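Local coordinates for protein transcriptional regulator ComR (Streptococcus vestibularis F0396, PDB 6HU8) that probably binds DNA and regulates transcription as a competence regulator of the RNPP family, pairing a helix-turn-helix domain with a peptide-sensing TPR domain, at residues T198-N203 and E238-H243; E23-D28 and K57-S62. One frame throughout, in Å; residues are numbered along the deposited sequence.

Interaction 1. Residues T198-N203 and E238-H243; sequences TDDAYN and EKSQFH
The backbones come closest at D200 and S240, 6.2 Å between their CA atoms, where the first turn of helix 200-219 meets the last residue of helix 226-240. S240 carries the polar part of the contact. Its OG stands beside its own backbone N, anti to the carbonyl carbon (chi1 -69°), and between two side chains of the opposite helix. It donates to D200 OD1 at 3.0 Å, reaching that oxygen on its anti side and 31° out of the carboxylate plane. It also accepts from N203 ND2 at 2.7 Å; the bond is nearly straight (168°) and lies in the amide plane. The amide N-H can only donate and the carboxylate OD1 accepts, which sets the hydroxyl as acceptor from one and donor to the other. N203 ND2 makes a second bond to P197 O, which fixes the rotation of the buried amide.

F242 extends the contact with its ring edge: CZ lies 4.0 Å from D200 O, and CE2 lies 4.0 Å from N203 CB. One face of the same ring is covered, off centre, by S240 CB. K239 CE also passes 4.0 Å from T198 OG1, the two side chains crossing at about a right angle, while K239 NZ is bonded to I196 O.

Past S240 the chain leaves helical geometry at Q241, with positive phi, and makes an inverse gamma turn centred on F242. A helix start meeting the end of the next helix in sequence is what an antiparallel helical hairpin produces, consistent with the TPR-type helical domain assigned here.

Interaction 2. Residues E23-D28 and K57-S62; sequences EVLCLD and KRLGKS
One face of the R58 guanidinium is covered by the tip of L27, whose CD1 sits 3.4 Å above the plane and toward the rim. At the edge lie the carbonyl groups of V24 and L25. R58 NE donates to L25 O at 2.9 Å, almost in the guanidinium plane. R58 NH2 donates to V24 O, also at 2.9 Å, but approaches from above that carbonyl's plane, 50° out of it. Bends at chi2 and chi3 (-73° and -59°) fold the arginine so that NE and NH2 turn to two successive carbonyls near the end of helix 22-26.

L27, the first residue to leave that helix, has positive phi and meets the arginine tip to tip; its CD2 is 3.5 Å from R58 NH2. Deeper in, L25 CG packs 4.0 Å from R58 CB, and L25 CD1 touches L59 CD2 at 3.8 Å, with M20 against both leucines.

L25 O is also bonded to Y54 OH, so helix 49-59 supplies two donors to one carbonyl. The C-terminal end of a helix is the negative end of its dipole, and the cationic guanidinium probably offsets it while tying the two helices together.

Overall arrangement
Interaction 2 closes before interaction 1 opens along the chain, and the two do not touch: their centres are about 38 Å apart and their nearest atoms about 21 Å apart. The centre of interaction 1 lies about 16 Å from the centre of the chain, within the TPR-type region; that of interaction 2 lies about 28 Å from it, joining helices at the helix-turn-helix end. Both involve helix ends, but the first binds side chain to side chain, the second side chain to main chain. The salt bridge from D28 to R154 ties the 23-28 segment directly to the TPR-type region. This is the apo form, so neither contact can be placed against a bound ligand.

Interaction 1. Residues T198-N203 and E238-H243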
ATOM      1  N   THR A 198      -2.683  -5.596  16.406  1.00 51.99           N
ATOM      2  CA  THR A 198      -1.331  -5.896  16.878  1.00 57.39           C
ATOM      3  C   THR A 198      -0.575  -6.582  15.743  1.00 56.79           C
ATOM      4  O   THR A 198      -0.594  -7.814  15.600  1.00 58.20           O
ATOM      5  CB  THR A 198      -1.344  -6.785  18.153  1.00 56.72           C
ATOM      6  OG1 THR A 198      -1.725  -5.984  19.279  1.00 64.55           O
ATOM      7  CG2 THR A 198       0.037  -7.367  18.441  1.00 62.59           C
ATOM      8  N   ASP A 199       0.066  -5.759  14.921  1.00 51.45           N
ATOM      9  CA  ASP A 199       0.724  -6.199  13.698  1.00 49.00           C
ATOM     10  C   ASP A 199       1.461  -5.005  13.136  1.00 47.96           C
ATOM     11  O   ASP A 199       0.864  -4.139  12.471  1.00 47.06           O
ATOM     12  CB  ASP A 199      -0.289  -6.751  12.695  1.00 48.81           C
ATOM     13  CG  ASP A 199       0.343  -7.178  11.372  1.00 49.80           C
ATOM     14  OD1 ASP A 199       1.583  -7.184  11.242  1.00 54.74           O
ATOM     15  OD2 ASP A 199      -0.421  -7.535  10.458  1.00 50.37           O
ATOM     16  N   ASP A 200       2.756  -4.952  13.430  1.00 48.69           N
ATOM     17  CA  ASP A 200       3.589  -3.814  13.052  1.00 47.29           C
ATOM     18  C   ASP A 200       3.670  -3.632  11.532  1.00 46.02           C
ATOM     19  O   ASP A 200       3.608  -2.509  11.051  1.00 41.19           O
ATOM     20  CB  ASP A 200       4.994  -3.965  13.635  1.00 48.04           C
ATOM     21  CG  ASP A 200       5.026  -3.779  15.152  1.00 51.39           C
ATOM     22  OD1 ASP A 200       3.997  -3.391  15.753  1.00 45.77           O
ATOM     23  OD2 ASP A 200       6.102  -4.004  15.736  1.00 51.23           O
ATOM     24  N   ALA A 201       3.812  -4.731  10.790  1.00 42.80           N
ATOM     25  CA  ALA A 201       3.865  -4.655   9.333  1.00 45.68           C
ATOM     26  C   ALA A 201       2.630  -3.945   8.795  1.00 42.02           C
ATOM     27  O   ALA A 201       2.732  -3.035   7.956  1.00 44.11           O
ATOM     28  CB  ALA A 201       3.983  -6.038   8.727  1.00 47.56           C
ATOM     29  N   TYR A 202       1.464  -4.349   9.297  1.00 40.73           N
ATOM     30  CA  TYR A 202       0.204  -3.762   8.856  1.00 43.03           C
ATOM     31  C   TYR A 202       0.135  -2.297   9.272  1.00 39.48           C
ATOM     32  O   TYR A 202      -0.258  -1.412   8.484  1.00 38.99           O
ATOM     33  CB  TYR A 202      -0.992  -4.536   9.433  1.00 41.60           C
ATOM     34  CG  TYR A 202      -2.336  -3.996   8.970  1.00 43.81           C
ATOM     35  CD1 TYR A 202      -2.933  -4.462   7.802  1.00 42.92           C
ATOM     36  CD2 TYR A 202      -3.000  -3.014   9.694  1.00 43.70           C
ATOM     37  CE1 TYR A 202      -4.156  -3.974   7.381  1.00 41.08           C
ATOM     38  CE2 TYR A 202      -4.217  -2.519   9.276  1.00 41.53           C
ATOM     39  CZ  TYR A 202      -4.790  -2.999   8.120  1.00 43.25           C
ATOM     40  OH  TYR A 202      -6.004  -2.499   7.695  1.00 46.29           O
ATOM     41  N   ASN A 203       0.524  -2.034  10.514  1.00 41.86           N
ATOM     42  CA  ASN A 203       0.452  -0.681  11.040  1.00 40.60           C
ATOM     43  C   ASN A 203       1.441   0.244  10.346  1.00 41.45           C
ATOM     44  O   ASN A 203       1.174   1.432  10.207  1.00 41.81           O
ATOM     45  CB  ASN A 203       0.686  -0.674  12.543  1.00 41.36           C
ATOM     46  CG  ASN A 203      -0.450  -1.314  13.299  1.00 45.75           C
ATOM     47  OD1 ASN A 203      -1.534  -1.509  12.753  1.00 49.77           O
ATOM     48  ND2 ASN A 203      -0.213  -1.650  14.556  1.00 48.51           N
ATOM     49  N   GLU A 238       0.760   4.896  18.895  1.00 46.73           N
ATOM     50  CA  GLU A 238       0.477   4.406  20.240  1.00 51.22           C
ATOM     51  C   GLU A 238       0.373   2.884  20.301  1.00 51.65           C
ATOM     52  O   GLU A 238       0.901   2.258  21.232  1.00 50.11           O
ATOM     53  CB  GLU A 238      -0.814   5.024  20.772  1.00 54.28           C
ATOM     54  CG  GLU A 238      -1.113   4.641  22.214  1.00 53.90           C
ATOM     55  CD  GLU A 238      -0.002   5.055  23.161  1.00 63.19           C
ATOM     56  OE1 GLU A 238       0.358   6.255  23.170  1.00 71.35           O
ATOM     57  OE2 GLU A 238       0.520   4.182  23.887  1.00 65.53           O
ATOM     58  N   LYS A 239      -0.297   2.292  19.312  1.00 45.24           N
ATOM     59  CA  LYS A 239      -0.550   0.860  19.312  1.00 45.48           C
ATOM     60  C   LYS A 239       0.750   0.083  19.171  1.00 50.57           C
ATOM     61  O   LYS A 239       0.985  -0.900  19.879  1.00 49.84           O
ATOM     62  CB  LYS A 239      -1.518   0.481  18.190  1.00 51.57           C
ATOM     63  CG  LYS A 239      -2.719  -0.351  18.645  1.00 51.34           C
ATOM     64  CD  LYS A 239      -2.305  -1.719  19.144  1.00 53.96           C
ATOM     65  CE  LYS A 239      -3.470  -2.442  19.816  1.00 55.29           C
ATOM     66  NZ  LYS A 239      -4.617  -2.609  18.875  1.00 62.41           N
ATOM     67  N   SER A 240       1.618   0.549  18.281  1.00 49.87           N
ATOM     68  CA  SER A 240       2.835  -0.185  17.980  1.00 48.82           C
ATOM     69  C   SER A 240       4.082   0.428  18.571  1.00 49.53           C
ATOM     70  O   SER A 240       5.188  -0.057  18.311  1.00 51.21           O
ATOM     71  CB  SER A 240       3.005  -0.316  16.472  1.00 48.70           C
ATOM     72  OG  SER A 240       2.020  -1.175  15.941  1.00 52.15           O
ATOM     73  N   GLN A 241       3.908   1.484  19.363  1.00 51.28           N
ATOM     74  CA  GLN A 241       5.021   2.171  20.013  1.00 47.24           C
ATOM     75  C   GLN A 241       6.073   2.675  19.019  1.00 50.86           C
ATOM     76  O   GLN A 241       7.270   2.562  19.273  1.00 46.88           O
ATOM     77  CB  GLN A 241       5.676   1.249  21.058  1.00 54.47           C
ATOM     78  CG  GLN A 241       4.839   1.078  22.323  1.00 53.27           C
ATOM     79  CD  GLN A 241       4.478   2.414  22.960  1.00 58.62           C
ATOM     80  OE1 GLN A 241       5.336   3.110  23.504  1.00 60.69           O
ATOM     81  NE2 GLN A 241       3.203   2.785  22.877  1.00 58.00           N
ATOM     82  N   PHE A 242       5.627   3.237  17.894  1.00 46.46           N
ATOM     83  CA  PHE A 242       6.550   3.805  16.910  1.00 47.32           C
ATOM     84  C   PHE A 242       7.062   5.193  17.320  1.00 49.12           C
ATOM     85  O   PHE A 242       6.626   6.197  16.747  1.00 47.94           O
ATOM     86  CB  PHE A 242       5.876   3.945  15.542  1.00 44.37           C
ATOM     87  CG  PHE A 242       5.489   2.654  14.898  1.00 50.46           C
ATOM     88  CD1 PHE A 242       6.302   1.534  14.990  1.00 47.64           C
ATOM     89  CD2 PHE A 242       4.312   2.568  14.163  1.00 46.58           C
ATOM     90  CE1 PHE A 242       5.937   0.351  14.374  1.00 49.58           C
ATOM     91  CE2 PHE A 242       3.943   1.379  13.546  1.00 46.16           C
ATOM     92  CZ  PHE A 242       4.759   0.274  13.653  1.00 47.15           C
ATOM     93  N   HIS A 243       7.987   5.268  18.272  1.00 45.95           N
ATOM     94  CA  HIS A 243       8.457   6.563  18.768  1.00 44.07           C
ATOM     95  C   HIS A 243       9.143   7.421  17.706  1.00 45.20           C
ATOM     96  O   HIS A 243       9.028   8.657  17.709  1.00 42.22           O
ATOM     97  CB  HIS A 243       9.412   6.346  19.947  1.00 48.39           C
ATOM     98  CG  HIS A 243       8.825   5.500  21.030  1.00 50.86           C
ATOM     99  ND1 HIS A 243       9.457   4.381  21.527  1.00 56.58           N
ATOM    100  CD2 HIS A 243       7.636   5.582  21.669  1.00 54.26           C
ATOM    101  CE1 HIS A 243       8.690   3.822  22.446  1.00 56.14           C
ATOM    102  NE2 HIS A 243       7.579   4.528  22.551  1.00 56.74           N
TER

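Interaction 2. Residues E23-D28 and K57-S62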
ATOM      1  N   GLU A  23     -16.584 -12.687 -19.156  1.00 31.22           N
ATOM      2  CA  GLU A  23     -17.372 -11.670 -18.457  1.00 33.74           C
ATOM      3  C   GLU A  23     -18.374 -12.338 -17.509  1.00 32.72           C
ATOM      4  O   GLU A  23     -18.612 -11.835 -16.409  1.00 33.63           O
ATOM      5  CB  GLU A  23     -18.113 -10.737 -19.445  1.00 30.85           C
ATOM      6  CG  GLU A  23     -17.233  -9.648 -20.062  1.00 30.63           C
ATOM      7  CD  GLU A  23     -16.265 -10.178 -21.110  1.00 33.52           C
ATOM      8  OE1 GLU A  23     -16.506 -11.292 -21.623  1.00 35.65           O
ATOM      9  OE2 GLU A  23     -15.261  -9.480 -21.427  1.00 34.08           O
ATOM     10  N   VAL A  24     -18.962 -13.455 -17.937  1.00 34.46           N
ATOM     11  CA  VAL A  24     -19.907 -14.183 -17.075  1.00 33.36           C
ATOM     12  C   VAL A  24     -19.192 -14.715 -15.827  1.00 34.64           C
ATOM     13  O   VAL A  24     -19.668 -14.544 -14.702  1.00 33.62           O
ATOM     14  CB  VAL A  24     -20.585 -15.342 -17.818  1.00 37.85           C
ATOM     15  CG1 VAL A  24     -21.310 -16.283 -16.837  1.00 37.73           C
ATOM     16  CG2 VAL A  24     -21.574 -14.798 -18.870  1.00 39.57           C
ATOM     17  N   LEU A  25     -18.041 -15.341 -16.020  1.00 35.10           N
ATOM     18  CA  LEU A  25     -17.299 -15.865 -14.864  1.00 31.51           C
ATOM     19  C   LEU A  25     -16.975 -14.718 -13.890  1.00 35.25           C
ATOM     20  O   LEU A  25     -17.178 -14.838 -12.669  1.00 31.77           O
ATOM     21  CB  LEU A  25     -16.027 -16.593 -15.319  1.00 32.21           C
ATOM     22  CG  LEU A  25     -15.383 -17.495 -14.242  1.00 35.05           C
ATOM     23  CD1 LEU A  25     -14.669 -18.686 -14.882  1.00 36.80           C
ATOM     24  CD2 LEU A  25     -14.427 -16.721 -13.366  1.00 36.55           C
ATOM     25  N   CYS A  26     -16.522 -13.580 -14.420  1.00 30.80           N
ATOM     26  CA  CYS A  26     -16.016 -12.524 -13.554  1.00 30.60           C
ATOM     27  C   CYS A  26     -17.100 -11.673 -12.886  1.00 33.56           C
ATOM     28  O   CYS A  26     -16.795 -10.891 -11.974  1.00 31.08           O
ATOM     29  CB  CYS A  26     -15.063 -11.616 -14.332  1.00 31.38           C
ATOM     30  SG  CYS A  26     -13.517 -12.456 -14.795  1.00 36.46           S
ATOM     31  N   LEU A  27     -18.349 -11.836 -13.316  1.00 32.43           N
ATOM     32  CA  LEU A  27     -19.481 -11.073 -12.760  1.00 34.21           C
ATOM     33  C   LEU A  27     -19.150  -9.589 -12.679  1.00 35.63           C
ATOM     34  O   LEU A  27     -18.767  -9.005 -13.692  1.00 36.21           O
ATOM     35  CB  LEU A  27     -19.891 -11.622 -11.386  1.00 36.96           C
ATOM     36  CG  LEU A  27     -20.370 -13.087 -11.461  1.00 38.72           C
ATOM     37  CD1 LEU A  27     -20.636 -13.667 -10.061  1.00 40.88           C
ATOM     38  CD2 LEU A  27     -21.600 -13.249 -12.345  1.00 39.70           C
ATOM     39  N   ASP A  28     -19.266  -8.980 -11.492  1.00 37.34           N
ATOM     40  CA  ASP A  28     -19.089  -7.532 -11.375  1.00 35.56           C
ATOM     41  C   ASP A  28     -17.628  -7.113 -11.243  1.00 36.71           C
ATOM     42  O   ASP A  28     -17.351  -5.947 -11.012  1.00 34.98           O
ATOM     43  CB  ASP A  28     -19.873  -6.966 -10.181  1.00 36.51           C
ATOM     44  CG  ASP A  28     -19.397  -7.532  -8.826  1.00 46.04           C
ATOM     45  OD1 ASP A  28     -18.365  -8.249  -8.758  1.00 41.63           O
ATOM     46  OD2 ASP A  28     -20.071  -7.253  -7.815  1.00 43.76           O
ATOM     47  N   LYS A  57     -15.406 -21.480  -7.152  1.00 33.53           N
ATOM     48  CA  LYS A  57     -16.816 -21.325  -6.807  1.00 35.99           C
ATOM     49  C   LYS A  57     -17.677 -21.082  -8.062  1.00 36.59           C
ATOM     50  O   LYS A  57     -18.751 -21.650  -8.197  1.00 35.87           O
ATOM     51  CB  LYS A  57     -17.013 -20.187  -5.806  1.00 40.11           C
ATOM     52  CG  LYS A  57     -18.414 -20.146  -5.216  1.00 43.19           C
ATOM     53  CD  LYS A  57     -18.670 -18.881  -4.431  1.00 52.34           C
ATOM     54  CE  LYS A  57     -20.088 -18.865  -3.864  1.00 60.20           C
ATOM     55  NZ  LYS A  57     -20.185 -18.029  -2.625  1.00 65.12           N
ATOM     56  N   ARG A  58     -17.192 -20.256  -8.984  1.00 34.84           N
ATOM     57  CA  ARG A  58     -17.973 -19.916 -10.184  1.00 33.71           C
ATOM     58  C   ARG A  58     -18.136 -21.127 -11.101  1.00 38.16           C
ATOM     59  O   ARG A  58     -19.137 -21.252 -11.807  1.00 39.19           O
ATOM     60  CB  ARG A  58     -17.308 -18.767 -10.943  1.00 31.19           C
ATOM     61  CG  ARG A  58     -17.267 -17.433 -10.203  1.00 32.60           C
ATOM     62  CD  ARG A  58     -18.628 -16.732 -10.106  1.00 35.08           C
ATOM     63  NE  ARG A  58     -19.210 -16.463 -11.427  1.00 34.42           N
ATOM     64  CZ  ARG A  58     -20.426 -16.854 -11.804  1.00 38.02           C
ATOM     65  NH1 ARG A  58     -21.206 -17.513 -10.960  1.00 36.41           N
ATOM     66  NH2 ARG A  58     -20.869 -16.573 -13.031  1.00 38.98           N
ATOM     67  N   LEU A  59     -17.150 -22.026 -11.088  1.00 38.24           N
ATOM     68  CA  LEU A  59     -17.189 -23.226 -11.937  1.00 37.36           C
ATOM     69  C   LEU A  59     -17.770 -24.456 -11.240  1.00 37.24           C
ATOM     70  O   LEU A  59     -17.860 -25.514 -11.848  1.00 37.55           O
ATOM     71  CB  LEU A  59     -15.788 -23.562 -12.448  1.00 34.76           C
ATOM     72  CG  LEU A  59     -15.161 -22.522 -13.382  1.00 36.58           C
ATOM     73  CD1 LEU A  59     -13.718 -22.890 -13.702  1.00 31.43           C
ATOM     74  CD2 LEU A  59     -16.007 -22.283 -14.672  1.00 35.22           C
ATOM     75  N   GLY A  60     -18.152 -24.316  -9.973  1.00 38.83           N
ATOM     76  CA  GLY A  60     -18.774 -25.401  -9.234  1.00 42.59           C
ATOM     77  C   GLY A  60     -17.795 -26.528  -8.931  1.00 39.75           C
ATOM     78  O   GLY A  60     -18.191 -27.684  -8.811  1.00 37.67           O
ATOM     79  N   LYS A  61     -16.515 -26.177  -8.831  1.00 37.21           N
ATOM     80  CA  LYS A  61     -15.436 -27.137  -8.573  1.00 36.78           C
ATOM     81  C   LYS A  61     -14.796 -26.896  -7.214  1.00 39.99           C
ATOM     82  O   LYS A  61     -14.994 -25.839  -6.598  1.00 37.81           O
ATOM     83  CB  LYS A  61     -14.372 -27.037  -9.667  1.00 36.43           C
ATOM     84  CG  LYS A  61     -14.906 -27.331 -11.049  1.00 41.62           C
ATOM     85  CD  LYS A  61     -15.305 -28.798 -11.147  1.00 40.50           C
ATOM     86  CE  LYS A  61     -15.593 -29.219 -12.562  1.00 41.58           C
ATOM     87  NZ  LYS A  61     -15.926 -30.664 -12.590  1.00 49.81           N
ATOM     88  N   SER A  62     -14.013 -27.854  -6.733  1.00 40.84           N
ATOM     89  CA  SER A  62     -13.163 -27.542  -5.582  1.00 43.60           C
ATOM     90  C   SER A  62     -11.812 -27.101  -6.128  1.00 39.73           C
ATOM     91  O   SER A  62     -11.463 -27.435  -7.262  1.00 40.08           O
ATOM     92  CB  SER A  62     -13.012 -28.733  -4.637  1.00 44.22           C
ATOM     93  OG  SER A  62     -11.896 -29.528  -4.999  1.00 44.70           O
TER